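Local coordinates for putative tagatose-6-phosphate ketose/aldose isomerase (Escherichia coli, PDB 3C3J), which has no established function but is built from two SIS domains, alpha/beta modules with a parallel sheet, and pairs with a second copy of itself, at residues L49-L54 with A102-L107; I56-A61 with K81-V86; A72-S77 with V186-T191. All coordinates share one frame; numbering follows the deposited sequence.

Overall arrangement
The three contacts show how one SIS domain changes its chemistry from rim to core. Contact 2 is the core case: strands 55-59 and 82-85 pair through backbone bonds, with apolar side chains packed beside them. Contact 1 involves the next strand of the same sheet, 105-111, and is only partly buried; there a turn meets the strand's start by van der Waals contact and through a water. I57 N and L106 O, probably hydrogen-bonded, join these two contacts. Contact 3 is buried but purely apolar, setting helix 63-79 against the end of helix 174-187. F83 packs against L75 and A76 of helix 63-79 and against F187, which touches L106, so contact 3 also reaches the sheet.

Contact 1 (L49-L54 with A102-L107); sequences LRKENL and AHPLLL
N53 lays its carboxamide against the pyrrolidine ring of P104, the two side chains crossing at about a right angle. The asparagine CG sits between its own backbone N and carbonyl carbon (chi1 53°), which places it 3.5 Å from P104 CD. ND2 of N53 approaches the same CD at 3.4 Å, while OD1 comes near both CD and CG; P104 CD thus lies over the flat amide, a van der Waals contact. The polar end of N53 is served by solvent: ND2 donates to a water 2.6 Å away, and that water in turn donates to A102 O at 3.2 Å. The imidazole ND1 of H103 lies beside the same water, but at a separation too short to be trusted as an ordinary bond. H103 also brings its CB to 3.4 Å from N53 O, and that carbonyl takes a hydrogen bond from R55 NH1. H103 packs against E52 of the second subunit as well.

Deeper in, L54 does the work with a single methyl. Its CG is anti to the backbone N (chi1 179°), and CD1 ends 3.7 Å from L106 N, against the peptide joining L105 and L106. The same CD1 is equally distant, at 4.1 Å, from P104 CB and L106 CB, bridging two alternate residues whose CB atoms face the turn. K51 brings CD near P104 CG, while its NZ forms a salt bridge with E132. A type I turn from K51 to L54, closed by L54 N bonding to K51 O, links helix 23-49 to strand 55-59. The contact thus lies at the N-terminal ends of two neighbouring parallel strands, 55-59 and 105-111, as in the Rossmann-like alpha/beta sheet of an SIS domain.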
loop_
_atom_site.group_PDB
_atom_site.type_symbol
_atom_site.label_atom_id
_atom_site.label_comp_id
_atom_site.label_asym_id
_atom_site.label_seq_id
_atom_site.Cartn_x
_atom_site.Cartn_y
_atom_site.Cartn_z
ATOM N N LEU A 49 -14.841 -19.102 -13.722
ATOM C CA LEU A 49 -13.809 -19.645 -12.872
ATOM C C LEU A 49 -13.126 -20.868 -13.478
ATOM O O LEU A 49 -12.037 -21.212 -13.063
ATOM C CB LEU A 49 -14.387 -19.990 -11.502
ATOM C CG LEU A 49 -14.861 -18.788 -10.658
ATOM C CD1 LEU A 49 -15.489 -19.251 -9.334
ATOM C CD2 LEU A 49 -13.736 -17.808 -10.386
ATOM N N ARG A 50 -13.761 -21.504 -14.462
ATOM C CA ARG A 50 -13.123 -22.599 -15.197
ATOM C C ARG A 50 -12.083 -22.105 -16.212
ATOM O O ARG A 50 -11.293 -22.911 -16.710
ATOM C CB ARG A 50 -14.175 -23.498 -15.875
ATOM C CG ARG A 50 -14.977 -24.405 -14.890
ATOM C CD ARG A 50 -14.087 -25.383 -14.006
ATOM N NE ARG A 50 -14.032 -26.790 -14.484
ATOM C CZ ARG A 50 -13.048 -27.671 -14.214
ATOM N NH1 ARG A 50 -11.990 -27.324 -13.467
ATOM N NH2 ARG A 50 -13.112 -28.918 -14.714
ATOM N N LYS A 51 -12.063 -20.802 -16.511
ATOM C CA LYS A 51 -11.061 -20.220 -17.409
ATOM C C LYS A 51 -9.712 -20.095 -16.688
ATOM O O LYS A 51 -9.545 -19.276 -15.780
ATOM C CB LYS A 51 -11.514 -18.856 -17.921
ATOM C CG LYS A 51 -12.837 -18.864 -18.654
ATOM C CD LYS A 51 -13.343 -17.479 -18.949
ATOM C CE LYS A 51 -14.727 -17.534 -19.561
ATOM N NZ LYS A 51 -14.703 -18.152 -20.919
ATOM N N GLU A 52 -8.772 -20.940 -17.098
ATOM C CA GLU A 52 -7.402 -20.979 -16.578
ATOM C C GLU A 52 -6.753 -19.598 -16.434
ATOM O O GLU A 52 -6.113 -19.292 -15.414
ATOM C CB GLU A 52 -6.543 -21.850 -17.526
ATOM C CG GLU A 52 -4.992 -21.644 -17.448
ATOM C CD GLU A 52 -4.269 -21.702 -18.825
ATOM O OE1 GLU A 52 -4.546 -22.626 -19.644
ATOM O OE2 GLU A 52 -3.396 -20.825 -19.075
ATOM N N ASN A 53 -6.901 -18.788 -17.479
ATOM C CA ASN A 53 -6.212 -17.516 -17.573
ATOM C C ASN A 53 -6.997 -16.311 -16.997
ATOM O O ASN A 53 -6.569 -15.174 -17.161
ATOM C CB ASN A 53 -5.831 -17.256 -19.036
ATOM C CG ASN A 53 -7.033 -17.377 -20.013
ATOM O OD1 ASN A 53 -8.107 -17.904 -19.664
ATOM N ND2 ASN A 53 -6.834 -16.900 -21.263
ATOM N N LEU A 54 -8.128 -16.564 -16.335
ATOM C CA LEU A 54 -8.937 -15.494 -15.750
ATOM C C LEU A 54 -8.142 -14.700 -14.723
ATOM O O LEU A 54 -7.468 -15.277 -13.861
ATOM C CB LEU A 54 -10.207 -16.050 -15.098
ATOM C CG LEU A 54 -11.165 -15.067 -14.420
ATOM C CD1 LEU A 54 -11.859 -14.208 -15.440
ATOM C CD2 LEU A 54 -12.174 -15.816 -13.499
ATOM N N ALA A 102 -5.015 -9.148 -22.755
ATOM C CA ALA A 102 -4.675 -10.479 -23.249
ATOM C C ALA A 102 -5.339 -11.617 -22.489
ATOM O O ALA A 102 -5.204 -12.774 -22.916
ATOM C CB ALA A 102 -3.141 -10.679 -23.205
ATOM N N HIS A 103 -6.012 -11.309 -21.377
ATOM C CA HIS A 103 -6.661 -12.316 -20.535
ATOM C C HIS A 103 -8.101 -11.918 -20.239
ATOM O O HIS A 103 -8.415 -10.722 -20.225
ATOM C CB HIS A 103 -5.961 -12.465 -19.183
ATOM C CG HIS A 103 -4.509 -12.786 -19.280
ATOM N ND1 HIS A 103 -4.035 -13.910 -19.914
ATOM C CD2 HIS A 103 -3.424 -12.129 -18.813
ATOM C CE1 HIS A 103 -2.717 -13.924 -19.847
ATOM N NE2 HIS A 103 -2.323 -12.866 -19.163
ATOM N N PRO A 104 -8.959 -12.904 -19.935
ATOM C CA PRO A 104 -10.275 -12.524 -19.463
ATOM C C PRO A 104 -10.153 -11.867 -18.084
ATOM O O PRO A 104 -9.165 -12.084 -17.365
ATOM C CB PRO A 104 -11.061 -13.855 -19.397
ATOM C CG PRO A 104 -10.193 -14.889 -20.077
ATOM C CD PRO A 104 -8.791 -14.376 -19.969
ATOM N N LEU A 105 -11.117 -11.020 -17.764
ATOM C CA LEU A 105 -11.170 -10.345 -16.476
ATOM C C LEU A 105 -12.546 -10.466 -15.833
ATOM O O LEU A 105 -13.571 -10.289 -16.491
ATOM C CB LEU A 105 -10.854 -8.863 -16.672
ATOM C CG LEU A 105 -11.018 -7.916 -15.481
ATOM C CD1 LEU A 105 -10.104 -8.293 -14.309
ATOM C CD2 LEU A 105 -10.774 -6.474 -15.876
ATOM N N LEU A 106 -12.561 -10.704 -14.525
ATOM C CA LEU A 106 -13.746 -10.575 -13.713
ATOM C C LEU A 106 -13.450 -9.429 -12.750
ATOM O O LEU A 106 -12.530 -9.530 -11.933
ATOM C CB LEU A 106 -14.035 -11.855 -12.927
ATOM C CG LEU A 106 -15.197 -11.773 -11.920
ATOM C CD1 LEU A 106 -16.513 -11.305 -12.590
ATOM C CD2 LEU A 106 -15.386 -13.102 -11.141
ATOM N N LEU A 107 -14.205 -8.356 -12.866
ATOM C CA LEU A 107 -14.018 -7.176 -12.015
ATOM C C LEU A 107 -15.059 -7.178 -10.913
ATOM O O LEU A 107 -16.273 -7.123 -11.187
ATOM C CB LEU A 107 -14.120 -5.875 -12.825
ATOM C CG LEU A 107 -13.722 -4.588 -12.104
ATOM C CD1 LEU A 107 -12.218 -4.619 -11.709
ATOM C CD2 LEU A 107 -14.069 -3.354 -12.960
HETATM O O HOH W 1 -4.568 -15.602 -21.552
#

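Contact 2 (I56-A61 with K81-V86); sequences IILTGA and KNFSAV
The beta-alpha-beta unit formed by strand 55-59, helix 63-79 and strand 82-85 brings I56, I57 and L58 into parallel register with F83, S84 and A85. The ladder zigzags: I56 N donates to N82 O at 2.8 Å, S84 N to I56 O, L58 N to S84 O at 2.8 Å, and V86 N to L58 O. The third of these is the straightest, at 172° about its hydrogen. Beyond the ladder T59 adds a side-chain bond. Its OG1, anti to the backbone N (chi1 -165°), donates in the carbonyl plane to V86 O at 2.7 Å.

On the sheet face that carries I56, L58 and F83, the phenyl ring is gripped from two directions. I56 runs beside F83, pointing the same way, and sets CD1 over one ring face, 3.6 Å from the centroid and 22° off the normal, a CH-pi contact. L58 instead reaches the ring edge in its plane, CD1 lying 3.7 Å from F83 CD1. Strand 82-85 is one of the two outermost strands of the five-stranded parallel sheet within this chain, and helix 63-79 crosses back over this same face, as is usual in Rossmann-like sheets; L75 and A76 from that helix touch F83, and F187 meets its ring edge-to-face.

The other face carries I57 and S84. V86, the residue after the strand, sets its CB 4.0 Å from I57 CG2, the two chains crossing obliquely, while I57 CG1 stands 3.8 Å from S84 OG. L91 of helix 88-93 touches V86 as well as T59.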
loop_
_atom_site.group_PDB
_atom_site.type_symbol
_atom_site.label_atom_id
_atom_site.label_comp_id
_atom_site.label_asym_id
_atom_site.label_seq_id
_atom_site.Cartn_x
_atom_site.Cartn_y
_atom_site.Cartn_z
ATOM N N ILE A 56 -8.925 -11.898 -11.715
ATOM C CA ILE A 56 -10.022 -11.399 -10.901
ATOM C C ILE A 56 -9.467 -10.196 -10.141
ATOM O O ILE A 56 -8.520 -10.326 -9.395
ATOM C CB ILE A 56 -10.572 -12.442 -9.918
ATOM C CG1 ILE A 56 -10.957 -13.765 -10.618
ATOM C CG2 ILE A 56 -11.758 -11.874 -9.155
ATOM C CD1 ILE A 56 -11.379 -14.846 -9.653
ATOM N N ILE A 57 -10.051 -9.024 -10.357
ATOM C CA ILE A 57 -9.595 -7.818 -9.683
ATOM C C ILE A 57 -10.672 -7.339 -8.733
ATOM O O ILE A 57 -11.816 -7.151 -9.139
ATOM C CB ILE A 57 -9.199 -6.706 -10.682
ATOM C CG1 ILE A 57 -7.955 -7.128 -11.447
ATOM C CG2 ILE A 57 -8.952 -5.357 -9.954
ATOM C CD1 ILE A 57 -7.491 -6.159 -12.546
ATOM N N LEU A 58 -10.308 -7.140 -7.474
ATOM C CA LEU A 58 -11.193 -6.513 -6.497
ATOM C C LEU A 58 -10.890 -5.016 -6.496
ATOM O O LEU A 58 -9.755 -4.607 -6.295
ATOM C CB LEU A 58 -10.944 -7.089 -5.101
ATOM C CG LEU A 58 -11.655 -8.378 -4.751
ATOM C CD1 LEU A 58 -11.219 -9.535 -5.658
ATOM C CD2 LEU A 58 -11.450 -8.698 -3.266
ATOM N N THR A 59 -11.908 -4.196 -6.722
ATOM C CA THR A 59 -11.694 -2.763 -6.826
ATOM C C THR A 59 -12.722 -1.945 -6.030
ATOM O O THR A 59 -13.912 -2.277 -5.982
ATOM C CB THR A 59 -11.652 -2.318 -8.318
ATOM O OG1 THR A 59 -11.098 -1.001 -8.406
ATOM C CG2 THR A 59 -13.083 -2.356 -8.982
ATOM N N GLY A 60 -12.233 -0.885 -5.401
ATOM C CA GLY A 60 -13.052 0.099 -4.707
ATOM C C GLY A 60 -12.198 1.343 -4.450
ATOM O O GLY A 60 -10.977 1.334 -4.700
ATOM N N ALA A 61 -12.839 2.411 -3.973
ATOM C CA ALA A 61 -12.152 3.644 -3.603
ATOM C C ALA A 61 -12.158 3.806 -2.092
ATOM O O ALA A 61 -13.102 3.393 -1.433
ATOM C CB ALA A 61 -12.861 4.833 -4.241
ATOM N N LYS A 81 -6.849 -19.255 -7.664
ATOM C CA LYS A 81 -7.171 -18.406 -8.802
ATOM C C LYS A 81 -6.418 -17.093 -8.684
ATOM O O LYS A 81 -5.882 -16.750 -7.623
ATOM C CB LYS A 81 -8.667 -18.126 -8.890
ATOM C CG LYS A 81 -9.585 -19.363 -8.843
ATOM C CD LYS A 81 -9.283 -20.324 -9.943
ATOM C CE LYS A 81 -10.525 -21.166 -10.352
ATOM N NZ LYS A 81 -11.199 -21.768 -9.164
ATOM N N ASN A 82 -6.415 -16.356 -9.789
ATOM C CA ASN A 82 -5.658 -15.110 -9.920
ATOM C C ASN A 82 -6.417 -13.899 -9.353
ATOM O O ASN A 82 -6.872 -13.044 -10.107
ATOM C CB ASN A 82 -5.344 -14.858 -11.408
ATOM C CG ASN A 82 -4.497 -15.934 -12.031
ATOM O OD1 ASN A 82 -4.777 -16.411 -13.159
ATOM N ND2 ASN A 82 -3.437 -16.315 -11.337
ATOM N N PHE A 83 -6.551 -13.841 -8.027
ATOM C CA PHE A 83 -7.173 -12.707 -7.339
ATOM C C PHE A 83 -6.124 -11.652 -7.022
ATOM O O PHE A 83 -5.019 -11.999 -6.561
ATOM C CB PHE A 83 -7.784 -13.144 -6.003
ATOM C CG PHE A 83 -9.103 -13.822 -6.106
ATOM C CD1 PHE A 83 -10.289 -13.087 -6.021
ATOM C CD2 PHE A 83 -9.172 -15.200 -6.271
ATOM C CE1 PHE A 83 -11.509 -13.710 -6.115
ATOM C CE2 PHE A 83 -10.388 -15.837 -6.349
ATOM C CZ PHE A 83 -11.566 -15.096 -6.284
ATOM N N SER A 84 -6.471 -10.383 -7.252
ATOM C CA SER A 84 -5.669 -9.243 -6.837
ATOM C C SER A 84 -6.589 -8.059 -6.512
ATOM O O SER A 84 -7.750 -8.068 -6.876
ATOM C CB SER A 84 -4.678 -8.839 -7.923
ATOM O OG SER A 84 -5.328 -8.372 -9.076
ATOM N N ALA A 85 -6.029 -7.045 -5.865
ATOM C CA ALA A 85 -6.742 -5.833 -5.524
ATOM C C ALA A 85 -6.086 -4.615 -6.198
ATOM O O ALA A 85 -4.867 -4.406 -6.088
ATOM C CB ALA A 85 -6.730 -5.629 -3.985
ATOM N N VAL A 86 -6.889 -3.799 -6.863
ATOM C CA VAL A 86 -6.413 -2.541 -7.454
ATOM C C VAL A 86 -7.486 -1.522 -7.169
ATOM O O VAL A 86 -8.621 -1.704 -7.591
ATOM C CB VAL A 86 -6.199 -2.637 -9.008
ATOM C CG1 VAL A 86 -5.673 -1.325 -9.571
ATOM C CG2 VAL A 86 -5.237 -3.746 -9.352
#

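Contact 3 (A72-S77 with V186-T191); sequences APWLAS and VFAPET
W74 and L75 of helix 63-79 meet F187 at the end of helix 174-187 and A188 and T191 in the loop that follows, packing on one side of the parallel sheet of the SIS domain. The indole of W74 extends with CG anti to the backbone N (chi1 -176°), and the benzo part of the ring makes the contact: CH2 stands 3.7 Å and CZ3 3.8 Å from A188 CB, an oblique approach to the ring. H78, one turn further along, stacks on the same indole. The CB of L75 points toward the partner segment; its CG is anti to the carbonyl carbon (chi1 -81°), and of its two methyls CD2 comes to 3.9 Å from F187 CB, where the two side chains cross at about a right angle. The F187 ring itself turns away from L75 toward the sheet, touching L106 and I108, and V186 CG1 lies 3.5 Å above one of its faces.

A188 is where the chain leaves helical geometry. The turn that follows, with T191 N bonded to A188 O, brings T191 back toward the indole. W74 and T191 then meet tip to tip, the threonine methyl CG2 lying 4.2 Å from both CH2 and CZ2 of W74.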
loop_
_atom_site.group_PDB
_atom_site.type_symbol
_atom_site.label_atom_id
_atom_site.label_comp_id
_atom_site.label_asym_id
_atom_site.label_seq_id
_atom_site.Cartn_x
_atom_site.Cartn_y
_atom_site.Cartn_z
ATOM N N ALA A 72 -7.816 -10.267 -0.844
ATOM C CA ALA A 72 -7.373 -10.763 -2.158
ATOM C C ALA A 72 -6.264 -11.838 -2.059
ATOM O O ALA A 72 -6.352 -12.893 -2.703
ATOM C CB ALA A 72 -6.956 -9.604 -3.067
ATOM N N PRO A 73 -5.239 -11.604 -1.224
ATOM C CA PRO A 73 -4.198 -12.633 -1.131
ATOM C C PRO A 73 -4.710 -13.948 -0.577
ATOM O O PRO A 73 -4.408 -14.989 -1.136
ATOM C CB PRO A 73 -3.168 -12.012 -0.187
ATOM C CG PRO A 73 -3.436 -10.519 -0.275
ATOM C CD PRO A 73 -4.906 -10.431 -0.393
ATOM N N TRP A 74 -5.459 -13.907 0.515
ATOM C CA TRP A 74 -6.096 -15.120 1.032
ATOM C C TRP A 74 -6.965 -15.813 -0.013
ATOM O O TRP A 74 -6.860 -17.038 -0.214
ATOM C CB TRP A 74 -6.907 -14.834 2.295
ATOM C CG TRP A 74 -7.465 -16.084 2.869
ATOM C CD1 TRP A 74 -6.793 -16.992 3.634
ATOM C CD2 TRP A 74 -8.789 -16.613 2.676
ATOM N NE1 TRP A 74 -7.628 -18.054 3.948
ATOM C CE2 TRP A 74 -8.852 -17.845 3.374
ATOM C CE3 TRP A 74 -9.924 -16.169 1.975
ATOM C CZ2 TRP A 74 -10.007 -18.633 3.413
ATOM C CZ3 TRP A 74 -11.088 -16.949 2.027
ATOM C CH2 TRP A 74 -11.118 -18.163 2.741
ATOM N N LEU A 75 -7.792 -15.045 -0.717
ATOM C CA LEU A 75 -8.622 -15.632 -1.773
ATOM C C LEU A 75 -7.770 -16.299 -2.878
ATOM O O LEU A 75 -8.101 -17.386 -3.372
ATOM C CB LEU A 75 -9.562 -14.588 -2.377
ATOM C CG LEU A 75 -10.839 -14.279 -1.597
ATOM C CD1 LEU A 75 -11.596 -13.126 -2.256
ATOM C CD2 LEU A 75 -11.711 -15.533 -1.445
ATOM N N ALA A 76 -6.681 -15.636 -3.265
ATOM C CA ALA A 76 -5.769 -16.178 -4.260
ATOM C C ALA A 76 -5.243 -17.551 -3.808
ATOM O O ALA A 76 -5.300 -18.527 -4.571
ATOM C CB ALA A 76 -4.596 -15.196 -4.489
ATOM N N SER A 77 -4.743 -17.621 -2.577
ATOM C CA SER A 77 -4.111 -18.839 -2.084
ATOM C C SER A 77 -5.140 -19.900 -1.774
ATOM O O SER A 77 -4.901 -21.076 -2.053
ATOM C CB SER A 77 -3.269 -18.600 -0.837
ATOM O OG SER A 77 -4.021 -17.978 0.182
ATOM N N VAL A 186 -19.018 -15.501 -1.357
ATOM C CA VAL A 186 -19.232 -15.808 -2.765
ATOM C C VAL A 186 -18.152 -16.755 -3.253
ATOM O O VAL A 186 -18.463 -17.756 -3.895
ATOM C CB VAL A 186 -19.256 -14.531 -3.657
ATOM C CG1 VAL A 186 -19.081 -14.909 -5.161
ATOM C CG2 VAL A 186 -20.593 -13.727 -3.422
ATOM N N PHE A 187 -16.888 -16.477 -2.914
ATOM C CA PHE A 187 -15.760 -17.228 -3.507
ATOM C C PHE A 187 -15.210 -18.366 -2.672
ATOM O O PHE A 187 -14.543 -19.246 -3.226
ATOM C CB PHE A 187 -14.653 -16.252 -3.947
ATOM C CG PHE A 187 -15.093 -15.360 -5.053
ATOM C CD1 PHE A 187 -15.154 -15.840 -6.353
ATOM C CD2 PHE A 187 -15.539 -14.069 -4.793
ATOM C CE1 PHE A 187 -15.588 -15.014 -7.395
ATOM C CE2 PHE A 187 -15.986 -13.258 -5.814
ATOM C CZ PHE A 187 -16.031 -13.746 -7.129
ATOM N N ALA A 188 -15.490 -18.366 -1.366
ATOM C CA ALA A 188 -15.033 -19.432 -0.472
ATOM C C ALA A 188 -16.184 -19.961 0.408
ATOM O O ALA A 188 -16.077 -20.000 1.623
ATOM C CB ALA A 188 -13.874 -18.942 0.367
ATOM N N PRO A 189 -17.283 -20.395 -0.218
ATOM C CA PRO A 189 -18.462 -20.777 0.579
ATOM C C PRO A 189 -18.278 -22.029 1.430
ATOM O O PRO A 189 -19.038 -22.264 2.372
ATOM C CB PRO A 189 -19.548 -20.999 -0.470
ATOM C CG PRO A 189 -18.808 -21.387 -1.694
ATOM C CD PRO A 189 -17.534 -20.550 -1.666
ATOM N N GLU A 190 -17.266 -22.818 1.105
ATOM C CA GLU A 190 -16.969 -24.012 1.890
ATOM C C GLU A 190 -16.327 -23.660 3.237
ATOM O O GLU A 190 -16.233 -24.524 4.117
ATOM C CB GLU A 190 -16.102 -24.974 1.074
ATOM C CG GLU A 190 -14.673 -24.514 0.780
ATOM C CD GLU A 190 -14.554 -23.382 -0.278
ATOM O OE1 GLU A 190 -15.520 -23.019 -0.972
ATOM O OE2 GLU A 190 -13.453 -22.855 -0.438
ATOM N N THR A 191 -15.890 -22.403 3.383
ATOM C CA THR A 191 -15.191 -21.896 4.561
ATOM C C THR A 191 -15.982 -20.773 5.209
ATOM O O THR A 191 -16.145 -20.738 6.433
ATOM C CB THR A 191 -13.789 -21.334 4.167
ATOM O OG1 THR A 191 -13.041 -22.354 3.522
ATOM C CG2 THR A 191 -12.978 -20.815 5.371
#